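Local coordinates for RagA protein (Porphyromonas gingivalis, PDB 6SLN) that probably imports peptides across the outer membrane as a TonB-dependent transporter, its beta-barrel closed by an internal plug domain, at residues 248-253 and 259-264; 426-431 and 478-483; 782-787 and 833-838. All blocks are in the same frame, centred on the assembly; numbering follows the deposited sequence.

Contact 1. Residues 248-253 and 259-264; sequences FQVKAG and QTVQKV
V250 is the one residue of 248-253 that makes this contact, and its two methyls divide the work. CG1 lies against the start of the second segment, with V250 CG1 3.7 Å from Q259 O and the carbonyl carbon of T260 and the base of the Q259 side chain close beside it. CG2 turns to the first turn of the following helix and meets V264 CG2 at 3.9 Å and V261 CG2 at 4.2 Å. V250 and V264 lie alongside each other, pointing opposite ways, and meet through their CG2 methyls. The split follows from the torsion of V250: CG1 stands opposite the backbone N (chi1 -178°), which leaves CG2 beside that N and facing the other helix. The contact is van der Waals packing, of methyls on methyls and of CG1 on the backbone at Q259 and T260; no hydrogen bond crosses it.

One shell out, Q259 starts toward V250, but its chain bends at the second torsion and carries the amide away, where NE2 bonds to W255 O. The helix that supplies V261 and V264 is fixed at its start by T260, whose OG1 accepts from K263 N at 3.2 Å with an N-H...O angle of 166°. V264 also packs on W255, and both V261 and V264 reach L246 on the first helix, so the valine contact extends beyond V250. On a neighbouring flank of the same helix, Q249 bonds through OE1 to Y400 OH and through NE2 to M886 O.

These are two successive helices near the protein surface, the first closed by a Schellman motif at G253 and the second opened by the N-cap T260. A short loop turns the chain so that the start of helix 261-276 packs on the end of helix 242-252.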
loop_
_atom_site.group_PDB
_atom_site.type_symbol
_atom_site.label_atom_id
_atom_site.label_comp_id
_atom_site.label_asym_id
_atom_site.label_seq_id
_atom_site.Cartn_x
_atom_site.Cartn_y
_atom_site.Cartn_z
ATOM N N PHE A 248 50.613 -11.289 -13.012
ATOM C CA PHE A 248 50.194 -12.549 -12.404
ATOM C C PHE A 248 49.202 -13.287 -13.300
ATOM O O PHE A 248 49.419 -14.444 -13.661
ATOM C CB PHE A 248 49.608 -12.243 -11.026
ATOM C CG PHE A 248 49.019 -13.417 -10.319
ATOM C CD1 PHE A 248 49.805 -14.489 -9.936
ATOM C CD2 PHE A 248 47.677 -13.426 -9.991
ATOM C CE1 PHE A 248 49.257 -15.557 -9.263
ATOM C CE2 PHE A 248 47.123 -14.495 -9.313
ATOM C CZ PHE A 248 47.913 -15.559 -8.952
ATOM N N GLN A 249 48.141 -12.605 -13.726
ATOM C CA GLN A 249 47.131 -13.245 -14.557
ATOM C C GLN A 249 47.706 -13.720 -15.884
ATOM O O GLN A 249 47.334 -14.785 -16.380
ATOM C CB GLN A 249 45.973 -12.281 -14.804
ATOM C CG GLN A 249 45.274 -11.787 -13.545
ATOM C CD GLN A 249 44.340 -10.635 -13.842
ATOM O OE1 GLN A 249 44.750 -9.628 -14.441
ATOM N NE2 GLN A 249 43.068 -10.783 -13.464
ATOM N N VAL A 250 48.603 -12.940 -16.486
ATOM C CA VAL A 250 49.137 -13.346 -17.782
ATOM C C VAL A 250 50.015 -14.568 -17.624
ATOM O O VAL A 250 49.997 -15.471 -18.466
ATOM C CB VAL A 250 49.900 -12.192 -18.457
ATOM C CG1 VAL A 250 50.396 -12.632 -19.825
ATOM C CG2 VAL A 250 49.001 -11.000 -18.614
ATOM N N LYS A 251 50.794 -14.619 -16.545
ATOM C CA LYS A 251 51.651 -15.778 -16.315
ATOM C C LYS A 251 50.844 -16.999 -15.892
ATOM O O LYS A 251 51.225 -18.130 -16.199
ATOM C CB LYS A 251 52.708 -15.453 -15.263
ATOM C CG LYS A 251 53.892 -14.730 -15.802
ATOM C CD LYS A 251 54.806 -14.275 -14.685
ATOM C CE LYS A 251 55.932 -13.413 -15.222
ATOM N NZ LYS A 251 56.829 -12.985 -14.115
ATOM N N ALA A 252 49.720 -16.787 -15.212
ATOM C CA ALA A 252 48.846 -17.875 -14.803
ATOM C C ALA A 252 48.028 -18.453 -15.954
ATOM O O ALA A 252 47.431 -19.515 -15.778
ATOM C CB ALA A 252 47.918 -17.391 -13.683
ATOM N N GLY A 253 47.981 -17.802 -17.119
ATOM C CA GLY A 253 47.208 -18.311 -18.240
ATOM C C GLY A 253 45.772 -17.831 -18.285
ATOM O O GLY A 253 45.014 -18.240 -19.182
ATOM N N GLN A 259 50.200 -15.494 -24.320
ATOM C CA GLN A 259 49.758 -14.137 -24.075
ATOM C C GLN A 259 50.936 -13.294 -23.601
ATOM O O GLN A 259 51.884 -13.804 -22.997
ATOM C CB GLN A 259 48.631 -14.127 -23.040
ATOM C CG GLN A 259 47.776 -12.901 -23.092
ATOM C CD GLN A 259 46.939 -12.809 -24.356
ATOM O OE1 GLN A 259 47.386 -12.255 -25.362
ATOM N NE2 GLN A 259 45.706 -13.314 -24.298
ATOM N N THR A 260 50.890 -12.005 -23.914
ATOM C CA THR A 260 51.823 -11.030 -23.373
ATOM C C THR A 260 51.039 -9.967 -22.617
ATOM O O THR A 260 49.814 -9.906 -22.682
ATOM C CB THR A 260 52.668 -10.378 -24.475
ATOM O OG1 THR A 260 51.866 -9.420 -25.178
ATOM C CG2 THR A 260 53.204 -11.422 -25.440
ATOM N N VAL A 261 51.768 -9.115 -21.900
ATOM C CA VAL A 261 51.139 -8.051 -21.126
ATOM C C VAL A 261 50.573 -6.966 -22.048
ATOM O O VAL A 261 49.480 -6.425 -21.796
ATOM C CB VAL A 261 52.146 -7.493 -20.102
ATOM C CG1 VAL A 261 51.665 -6.208 -19.489
ATOM C CG2 VAL A 261 52.369 -8.502 -19.017
ATOM N N GLN A 262 51.280 -6.647 -23.143
ATOM C CA GLN A 262 50.744 -5.654 -24.068
ATOM C C GLN A 262 49.452 -6.136 -24.717
ATOM O O GLN A 262 48.494 -5.363 -24.856
ATOM C CB GLN A 262 51.766 -5.299 -25.148
ATOM C CG GLN A 262 51.305 -4.131 -26.058
ATOM C CD GLN A 262 51.114 -2.816 -25.293
ATOM O OE1 GLN A 262 52.084 -2.115 -24.984
ATOM N NE2 GLN A 262 49.856 -2.477 -24.985
ATOM N N LYS A 263 49.403 -7.403 -25.131
ATOM C CA LYS A 263 48.209 -7.899 -25.803
ATOM C C LYS A 263 46.991 -7.851 -24.884
ATOM O O LYS A 263 45.889 -7.524 -25.326
ATOM C CB LYS A 263 48.449 -9.315 -26.319
ATOM C CG LYS A 263 49.335 -9.356 -27.537
ATOM C CD LYS A 263 49.501 -10.769 -28.083
ATOM C CE LYS A 263 50.204 -10.730 -29.439
ATOM N NZ LYS A 263 49.610 -11.661 -30.434
ATOM N N VAL A 264 47.172 -8.155 -23.598
ATOM C CA VAL A 264 46.053 -8.067 -22.668
ATOM C C VAL A 264 45.612 -6.618 -22.512
ATOM O O VAL A 264 44.410 -6.321 -22.479
ATOM C CB VAL A 264 46.433 -8.712 -21.322
ATOM C CG1 VAL A 264 45.424 -8.398 -20.247
ATOM C CG2 VAL A 264 46.526 -10.176 -21.507
#

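Contact 2. Residues 426-431 and 478-483; sequences EPYFAK and NNPYDS
Y428 reaches from helix 426-432 into the turn at 479-482, and the whole contact gathers around the end of its ring. The phenol OH donates to N479 OD1 at 3.1 Å, with the oxygen lying near the plane of the Tyr ring, at its edge. Seen from the amide, the phenol comes from above, 65° out of the carbonyl plane. The same OD1 also accepts from Y481 N at 2.8 Å, and this second donor arrives from the opposite face. That inner bond makes an Asx turn, within a type I beta turn from N479 to D482, so the acceptor offered to Y428 is already held by its own backbone.

The tight side is completed by Y481. Its CD2 comes to 3.5 Å from Y428 CE2, and the rings form an offset edge-to-face pair with planes at 62° and the edge of Y481 turned toward Y428. Behind it, P480 CG sits 3.7 Å above the centre of the Y481 ring. Y428 can reach this far because its CG stands opposite the backbone N (chi1 -175°), which swings the ring off the helix toward the turn.

The contact thins toward its solvent side at P480, an exposed residue whose CD merely brushes the phenol oxygen, Y428 OH to P480 CD being 3.8 Å.

Farther out, Y481 OH bonds to S281 OG, D482 pairs with R433 just beyond helix 426-432, and the backbone of S483 bonds to another protein of the assembly. The loop joining strands 456-475 and 487-510 therefore touches two helices, 426-432 through Y428 and 280-283 through P480 and Y481, with M424 of strand 423-424 touching N479 and Y481.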
loop_
_atom_site.group_PDB
_atom_site.type_symbol
_atom_site.label_atom_id
_atom_site.label_comp_id
_atom_site.label_asym_id
_atom_site.label_seq_id
_atom_site.Cartn_x
_atom_site.Cartn_y
_atom_site.Cartn_z
ATOM N N GLU A 426 28.810 3.896 -6.788
ATOM C CA GLU A 426 27.884 4.053 -5.669
ATOM C C GLU A 426 27.124 5.365 -5.750
ATOM O O GLU A 426 25.881 5.343 -5.775
ATOM C CB GLU A 426 28.623 3.907 -4.334
ATOM C CG GLU A 426 29.322 2.564 -4.110
ATOM C CD GLU A 426 28.391 1.367 -4.155
ATOM O OE1 GLU A 426 27.207 1.508 -3.809
ATOM O OE2 GLU A 426 28.856 0.270 -4.526
ATOM N N PRO A 427 27.778 6.522 -5.822
ATOM C CA PRO A 427 26.992 7.766 -5.822
ATOM C C PRO A 427 26.018 7.826 -6.973
ATOM O O PRO A 427 24.883 8.287 -6.802
ATOM C CB PRO A 427 28.062 8.853 -5.914
ATOM C CG PRO A 427 29.348 8.162 -5.545
ATOM C CD PRO A 427 29.203 6.781 -6.062
ATOM N N TYR A 428 26.410 7.322 -8.140
ATOM C CA TYR A 428 25.479 7.363 -9.256
ATOM C C TYR A 428 24.356 6.366 -9.059
ATOM O O TYR A 428 23.192 6.662 -9.362
ATOM C CB TYR A 428 26.189 7.085 -10.572
ATOM C CG TYR A 428 25.259 7.243 -11.741
ATOM C CD1 TYR A 428 25.008 8.504 -12.284
ATOM C CD2 TYR A 428 24.608 6.145 -12.285
ATOM C CE1 TYR A 428 24.161 8.652 -13.342
ATOM C CE2 TYR A 428 23.745 6.287 -13.342
ATOM C CZ TYR A 428 23.515 7.538 -13.862
ATOM O OH TYR A 428 22.655 7.657 -14.932
ATOM N N PHE A 429 24.691 5.172 -8.559
ATOM C CA PHE A 429 23.666 4.176 -8.308
ATOM C C PHE A 429 22.615 4.723 -7.354
ATOM O O PHE A 429 21.414 4.588 -7.603
ATOM C CB PHE A 429 24.296 2.894 -7.758
ATOM C CG PHE A 429 23.336 1.768 -7.653
ATOM C CD1 PHE A 429 22.905 1.110 -8.792
ATOM C CD2 PHE A 429 22.821 1.398 -6.423
ATOM C CE1 PHE A 429 21.971 0.086 -8.707
ATOM C CE2 PHE A 429 21.898 0.363 -6.325
ATOM C CZ PHE A 429 21.473 -0.292 -7.472
ATOM N N ALA A 430 23.047 5.391 -6.284
ATOM C CA ALA A 430 22.102 5.888 -5.291
ATOM C C ALA A 430 21.159 6.923 -5.882
ATOM O O ALA A 430 20.046 7.116 -5.376
ATOM C CB ALA A 430 22.852 6.470 -4.091
ATOM N N LYS A 431 21.593 7.607 -6.939
ATOM C CA LYS A 431 20.779 8.644 -7.560
ATOM C C LYS A 431 19.683 8.028 -8.417
ATOM O O LYS A 431 18.555 8.527 -8.442
ATOM C CB LYS A 431 21.679 9.566 -8.387
ATOM C CG LYS A 431 21.402 11.033 -8.248
ATOM C CD LYS A 431 22.295 11.813 -9.188
ATOM C CE LYS A 431 23.770 11.603 -8.842
ATOM N NZ LYS A 431 24.682 12.514 -9.603
ATOM N N ASN A 478 14.916 6.418 -17.772
ATOM C CA ASN A 478 15.844 7.080 -18.686
ATOM C C ASN A 478 17.279 7.048 -18.204
ATOM O O ASN A 478 18.113 7.790 -18.711
ATOM C CB ASN A 478 15.419 8.519 -18.951
ATOM C CG ASN A 478 14.044 8.582 -19.480
ATOM O OD1 ASN A 478 13.782 8.068 -20.566
ATOM N ND2 ASN A 478 13.122 9.154 -18.703
ATOM N N ASN A 479 17.575 6.211 -17.230
ATOM C CA ASN A 479 18.941 5.935 -16.866
ATOM C C ASN A 479 19.593 5.217 -18.045
ATOM O O ASN A 479 19.178 4.094 -18.377
ATOM C CB ASN A 479 18.963 5.101 -15.588
ATOM C CG ASN A 479 20.365 4.643 -15.187
ATOM O OD1 ASN A 479 21.364 4.982 -15.830
ATOM N ND2 ASN A 479 20.440 3.856 -14.124
ATOM N N PRO A 480 20.568 5.832 -18.729
ATOM C CA PRO A 480 21.226 5.150 -19.863
ATOM C C PRO A 480 21.981 3.897 -19.462
ATOM O O PRO A 480 22.284 3.067 -20.328
ATOM C CB PRO A 480 22.191 6.211 -20.405
ATOM C CG PRO A 480 22.531 7.062 -19.182
ATOM C CD PRO A 480 21.215 7.109 -18.385
ATOM N N TYR A 481 22.321 3.752 -18.181
ATOM C CA TYR A 481 23.105 2.627 -17.681
ATOM C C TYR A 481 22.234 1.584 -16.986
ATOM O O TYR A 481 22.735 0.807 -16.174
ATOM C CB TYR A 481 24.208 3.137 -16.743
ATOM C CG TYR A 481 24.931 4.377 -17.282
ATOM C CD1 TYR A 481 25.476 4.383 -18.563
ATOM C CD2 TYR A 481 25.077 5.532 -16.502
ATOM C CE1 TYR A 481 26.117 5.484 -19.054
ATOM C CE2 TYR A 481 25.729 6.652 -16.991
ATOM C CZ TYR A 481 26.240 6.626 -18.279
ATOM O OH TYR A 481 26.895 7.734 -18.825
ATOM N N ASP A 482 20.943 1.574 -17.281
ATOM C CA ASP A 482 19.986 0.607 -16.774
ATOM C C ASP A 482 19.661 -0.360 -17.897
ATOM O O ASP A 482 19.922 -0.076 -19.067
ATOM C CB ASP A 482 18.710 1.304 -16.271
ATOM C CG ASP A 482 18.046 0.576 -15.091
ATOM O OD1 ASP A 482 18.002 -0.677 -15.106
ATOM O OD2 ASP A 482 17.551 1.265 -14.161
ATOM N N SER A 483 19.113 -1.524 -17.533
ATOM C CA SER A 483 18.729 -2.500 -18.551
ATOM C C SER A 483 17.501 -2.050 -19.334
ATOM O O SER A 483 17.211 -2.614 -20.396
ATOM C CB SER A 483 18.461 -3.866 -17.909
ATOM O OG SER A 483 17.518 -3.759 -16.849
#

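Contact 3. Residues 782-787 and 833-838; sequences GTIWEI and ETRIDK
The apolar part of this contact is a single touch: I784 CG2 lies 3.5 Å from R835 CG, the arginine stem running across the isoleucine. The aliphatic stem of the arginine rests on that methyl, and it is CG2, rather than the extended CG1 arm, that does the touching.

The charged part is looser. E786 holds its carboxylate out on an extended chain, CG opposite the backbone N (chi1 -174°), and lays OE1 beside the arginine. OE1 is 3.4 Å from R835 CD and 3.7 Å from R835 NH2, so the salt bridge is long and no hydrogen bond is made. OE1 comes in at the guanidinium edge, near its plane, whereas the two flat groups stand 68° apart. R835 bends at its second and third torsions, which brings the edge of the guanidinium round toward E786 OE1; a cation-pi contact with Y789 gives that head a second partner. Nearby, T783 packs on the backbone of the bound peptide.

No backbone hydrogen bond links the two strands directly, and their nearest alpha carbons, those of I784 and R835, are 7.2 Å apart, wider than in paired strands. Each pairs instead with strand 792-802, I784 with S792 and T834 with M795. Strand 783-786 has strand 775-778 as its other neighbour, W785 bonding to Y776.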
loop_
_atom_site.group_PDB
_atom_site.type_symbol
_atom_site.label_atom_id
_atom_site.label_comp_id
_atom_site.label_asym_id
_atom_site.label_seq_id
_atom_site.Cartn_x
_atom_site.Cartn_y
_atom_site.Cartn_z
ATOM N N GLY A 782 31.335 -24.309 9.037
ATOM C CA GLY A 782 32.559 -24.527 9.773
ATOM C C GLY A 782 32.346 -24.627 11.261
ATOM O O GLY A 782 33.276 -24.372 12.027
ATOM N N THR A 783 31.136 -24.989 11.693
ATOM C CA THR A 783 30.779 -25.142 13.099
ATOM C C THR A 783 30.087 -26.487 13.340
ATOM O O THR A 783 29.548 -27.122 12.425
ATOM C CB THR A 783 29.860 -24.003 13.565
ATOM O OG1 THR A 783 28.576 -24.147 12.938
ATOM C CG2 THR A 783 30.461 -22.633 13.234
ATOM N N ILE A 784 30.085 -26.921 14.598
ATOM C CA ILE A 784 29.466 -28.188 14.964
ATOM C C ILE A 784 28.855 -28.076 16.352
ATOM O O ILE A 784 29.386 -27.396 17.241
ATOM C CB ILE A 784 30.464 -29.362 14.911
ATOM C CG1 ILE A 784 29.728 -30.704 14.957
ATOM C CG2 ILE A 784 31.423 -29.289 16.073
ATOM C CD1 ILE A 784 30.626 -31.899 14.866
ATOM N N TRP A 785 27.701 -28.716 16.504
ATOM C CA TRP A 785 27.140 -29.063 17.796
ATOM C C TRP A 785 27.620 -30.470 18.162
ATOM O O TRP A 785 27.430 -31.412 17.384
ATOM C CB TRP A 785 25.620 -29.001 17.722
ATOM C CG TRP A 785 25.060 -27.620 17.456
ATOM C CD1 TRP A 785 25.643 -26.417 17.751
ATOM C CD2 TRP A 785 23.788 -27.311 16.866
ATOM N NE1 TRP A 785 24.814 -25.387 17.373
ATOM C CE2 TRP A 785 23.670 -25.914 16.830
ATOM C CE3 TRP A 785 22.741 -28.085 16.364
ATOM C CZ2 TRP A 785 22.542 -25.277 16.317
ATOM C CZ3 TRP A 785 21.625 -27.441 15.841
ATOM C CH2 TRP A 785 21.535 -26.060 15.827
ATOM N N GLU A 786 28.273 -30.612 19.319
ATOM C CA GLU A 786 28.733 -31.919 19.781
ATOM C C GLU A 786 28.565 -32.031 21.293
ATOM O O GLU A 786 29.039 -31.172 22.042
ATOM C CB GLU A 786 30.191 -32.167 19.389
ATOM C CG GLU A 786 30.669 -33.565 19.721
ATOM C CD GLU A 786 31.995 -33.883 19.079
ATOM O OE1 GLU A 786 32.486 -33.034 18.322
ATOM O OE2 GLU A 786 32.552 -34.975 19.328
ATOM N N ILE A 787 27.929 -33.116 21.739
ATOM C CA ILE A 787 27.367 -33.169 23.091
ATOM C C ILE A 787 28.410 -32.941 24.180
ATOM O O ILE A 787 28.085 -32.452 25.263
ATOM C CB ILE A 787 26.611 -34.502 23.286
ATOM C CG1 ILE A 787 25.171 -34.345 22.789
ATOM C CG2 ILE A 787 26.642 -34.982 24.750
ATOM C CD1 ILE A 787 24.301 -35.514 23.084
ATOM N N GLU A 833 37.767 -33.348 8.224
ATOM C CA GLU A 833 37.281 -32.306 9.106
ATOM C C GLU A 833 37.100 -32.859 10.511
ATOM O O GLU A 833 36.645 -33.988 10.697
ATOM C CB GLU A 833 35.977 -31.730 8.560
ATOM C CG GLU A 833 36.159 -31.101 7.184
ATOM C CD GLU A 833 34.891 -30.498 6.623
ATOM O OE1 GLU A 833 33.949 -30.244 7.400
ATOM O OE2 GLU A 833 34.845 -30.278 5.394
ATOM N N THR A 834 37.488 -32.056 11.495
ATOM C CA THR A 834 37.583 -32.462 12.885
ATOM C C THR A 834 36.989 -31.362 13.752
ATOM O O THR A 834 36.913 -30.202 13.343
ATOM C CB THR A 834 39.040 -32.715 13.280
ATOM O OG1 THR A 834 39.138 -32.874 14.696
ATOM C CG2 THR A 834 39.890 -31.526 12.888
ATOM N N ARG A 835 36.544 -31.722 14.952
ATOM C CA ARG A 835 36.165 -30.674 15.884
ATOM C C ARG A 835 37.416 -29.944 16.347
ATOM O O ARG A 835 38.446 -30.558 16.638
ATOM C CB ARG A 835 35.393 -31.224 17.083
ATOM C CG ARG A 835 34.450 -30.168 17.680
ATOM C CD ARG A 835 34.208 -30.275 19.186
ATOM N NE ARG A 835 35.432 -30.198 19.980
ATOM C CZ ARG A 835 36.107 -31.268 20.397
ATOM N NH1 ARG A 835 37.217 -31.128 21.119
ATOM N NH2 ARG A 835 35.671 -32.483 20.080
ATOM N N ILE A 836 37.325 -28.624 16.396
ATOM C CA ILE A 836 38.443 -27.763 16.758
ATOM C C ILE A 836 38.205 -27.215 18.158
ATOM O O ILE A 836 37.089 -26.805 18.490
ATOM C CB ILE A 836 38.608 -26.633 15.723
ATOM C CG1 ILE A 836 38.735 -27.254 14.331
ATOM C CG2 ILE A 836 39.757 -25.716 16.075
ATOM C CD1 ILE A 836 40.053 -27.977 14.106
ATOM N N ASP A 837 39.254 -27.209 18.980
ATOM C CA ASP A 837 39.124 -26.689 20.338
ATOM C C ASP A 837 39.138 -25.161 20.340
ATOM O O ASP A 837 39.938 -24.536 21.045
ATOM C CB ASP A 837 40.236 -27.239 21.232
ATOM C CG ASP A 837 39.871 -27.205 22.708
ATOM O OD1 ASP A 837 38.660 -27.225 23.039
ATOM O OD2 ASP A 837 40.811 -27.157 23.538
ATOM N N LYS A 838 38.261 -24.552 19.551
ATOM C CA LYS A 838 38.085 -23.109 19.532
ATOM C C LYS A 838 36.591 -22.862 19.486
ATOM O O LYS A 838 35.907 -23.448 18.641
ATOM C CB LYS A 838 38.783 -22.480 18.325
ATOM C CG LYS A 838 40.301 -22.669 18.283
ATOM C CD LYS A 838 40.876 -22.283 16.922
ATOM C CE LYS A 838 42.359 -22.624 16.790
ATOM N NZ LYS A 838 42.646 -23.324 15.488
#

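In the fold
Along the chain the three contacts come in series, each closing before the next opens, and none touches another. Contact 1, between helices 242-252 and 261-276, and contact 2, between helix 426-432 and the loop before strand 487-510, lie on the same side of the chain's centre, their centres 33 Å apart. Contact 3 sits in the small antiparallel sheet that includes strands 783-786, 792-802 and 833-836, its centre 42 Å from that of contact 1 and 46 Å from that of contact 2. All lie in segments connecting barrel strands: contacts 1 and 3 each within one such connection, contact 2 between two. Contacts 2 and 3 border a partner protein and the bound peptide.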